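PDB 1X9F: globin III, extracellular from Lumbricus terrestris, which binds haem and, as one globin chain of the giant extracellular haemoglobin (erythrocruorin) of the earthworm, probably carries oxygen. Local coordinates for residues A90-L95 with L144-S149. Residues are numbered along the deposited sequence; the frame is centred on the assembly and turned at random.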
loop_
_atom_site.group_PDB
_atom_site.type_symbol
_atom_site.label_atom_id
_atom_site.label_comp_id
_atom_site.label_asym_id
_atom_site.label_seq_id
_atom_site.Cartn_x
_atom_site.Cartn_y
_atom_site.Cartn_z
ATOM N N ALA C 90 14.568 9.209 39.574
ATOM C CA ALA C 90 14.767 7.787 39.866
ATOM C C ALA C 90 15.982 7.238 39.129
ATOM O O ALA C 90 16.710 6.403 39.675
ATOM C CB ALA C 90 13.513 6.978 39.531
ATOM N N LEU C 91 16.193 7.698 37.893
ATOM C CA LEU C 91 17.404 7.372 37.142
ATOM C C LEU C 91 18.668 7.796 37.889
ATOM O O LEU C 91 19.631 7.030 37.967
ATOM C CB LEU C 91 17.377 8.004 35.744
ATOM C CG LEU C 91 18.623 7.818 34.862
ATOM C CD1 LEU C 91 18.814 6.365 34.474
ATOM C CD2 LEU C 91 18.560 8.693 33.619
ATOM N N ASP C 92 18.655 9.005 38.444
ATOM C CA ASP C 92 19.822 9.517 39.152
ATOM C C ASP C 92 20.200 8.704 40.376
ATOM O O ASP C 92 21.381 8.442 40.615
ATOM C CB ASP C 92 19.668 10.990 39.502
ATOM C CG ASP C 92 20.539 11.860 38.637
ATOM O OD1 ASP C 92 20.197 12.060 37.450
ATOM O OD2 ASP C 92 21.609 12.375 39.047
ATOM N N ALA C 93 19.184 8.299 41.129
ATOM C CA ALA C 93 19.371 7.429 42.272
ATOM C C ALA C 93 20.008 6.119 41.822
ATOM O O ALA C 93 20.923 5.615 42.473
ATOM C CB ALA C 93 18.041 7.169 42.957
ATOM N N ALA C 94 19.522 5.584 40.703
ATOM C CA ALA C 94 20.005 4.315 40.170
ATOM C C ALA C 94 21.441 4.417 39.662
ATOM O O ALA C 94 22.269 3.547 39.944
ATOM C CB ALA C 94 19.079 3.811 39.071
ATOM N N LEU C 95 21.731 5.486 38.922
ATOM C CA LEU C 95 23.067 5.679 38.362
ATOM C C LEU C 95 24.075 6.000 39.456
ATOM O O LEU C 95 25.239 5.610 39.364
ATOM C CB LEU C 95 23.064 6.756 37.272
ATOM C CG LEU C 95 22.207 6.454 36.034
ATOM C CD1 LEU C 95 22.324 7.589 35.012
ATOM C CD2 LEU C 95 22.573 5.121 35.380
ATOM N N LEU C 144 26.725 6.691 31.174
ATOM C CA LEU C 144 28.145 6.367 31.354
ATOM C C LEU C 144 28.908 7.386 32.182
ATOM O O LEU C 144 29.762 7.013 32.986
ATOM C CB LEU C 144 28.827 6.221 29.991
ATOM C CG LEU C 144 28.319 5.030 29.166
ATOM C CD1 LEU C 144 28.844 5.132 27.748
ATOM C CD2 LEU C 144 28.733 3.699 29.798
ATOM N N THR C 145 28.610 8.666 31.982
ATOM C CA THR C 145 29.233 9.723 32.770
ATOM C C THR C 145 28.824 9.642 34.239
ATOM O O THR C 145 29.660 9.825 35.122
ATOM C CB THR C 145 28.892 11.107 32.191
ATOM O OG1 THR C 145 29.441 11.223 30.871
ATOM C CG2 THR C 145 29.614 12.220 32.961
ATOM N N LYS C 146 27.549 9.360 34.500
ATOM C CA LYS C 146 27.052 9.298 35.874
ATOM C C LYS C 146 27.628 8.100 36.642
ATOM O O LYS C 146 28.038 8.245 37.794
ATOM C CB LYS C 146 25.522 9.274 35.887
ATOM C CG LYS C 146 24.861 10.379 36.718
ATOM C CD LYS C 146 24.808 11.735 35.975
ATOM C CE LYS C 146 23.704 11.783 34.897
ATOM N NZ LYS C 146 22.324 11.964 35.434
ATOM N N ILE C 147 27.664 6.930 36.005
ATOM C CA ILE C 147 28.245 5.738 36.626
ATOM C C ILE C 147 29.742 5.918 36.896
ATOM O O ILE C 147 30.256 5.428 37.904
ATOM C CB ILE C 147 27.991 4.482 35.759
ATOM C CG1 ILE C 147 26.486 4.280 35.557
ATOM C CG2 ILE C 147 28.588 3.236 36.412
ATOM C CD1 ILE C 147 26.121 3.296 34.454
ATOM N N SER C 148 30.435 6.637 36.015
ATOM C CA SER C 148 31.895 6.762 36.108
ATOM C C SER C 148 32.412 8.027 36.815
ATOM O O SER C 148 33.624 8.224 36.924
ATOM C CB SER C 148 32.528 6.638 34.719
ATOM O OG SER C 148 32.146 7.724 33.885
ATOM N N SER C 149 31.493 8.866 37.301
ATOM C CA SER C 149 31.829 10.138 37.977
ATOM C C SER C 149 32.638 9.987 39.274
ATOM O O SER C 149 33.438 10.863 39.622
ATOM C CB SER C 149 30.553 10.941 38.263
ATOM O OG SER C 149 29.686 10.239 39.139
#
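Leu95 meets both Lys146 and Ile147, a worked example of a helix pair that is apolar inside and charged at its margin. One methyl, CD1, lies 3.7 Å from CB of Lys146, and the other, CD2, is 4.0 Å from CG1 of Ile147; the side chains of Leu95 and Ile147 cross at about a right angle. Leu95 points its CG away from its own carbonyl carbon (chi1 -63°), and its two methyls reach neighbouring residues of the facing helix. Cutting Leu95 back to alanine is likely to open a gap against Ile147 and leave the base of the lysine only the CB contact. Beyond that base, the Lys146 chain bends at chi2, chi3 and chi4, bringing NZ to a salt bridge 2.9 Å from OD1 of Asp92, one turn before Leu95. Further out, Ala81 of helix 65-83 also touches Leu95, while Phe113, Leu98 and His102 pack on Ile147. The hydroxyl of Ser148 joins its own backbone N in gripping Leu144 O, from opposite faces of the carbonyl plane. The axes of the two short helical segments come within 9.7 Å, their directions 46° apart, joining helices 88-103 and 133-148 of the all-helical globin fold at its haem pocket, where Leu144 touches the porphyrin.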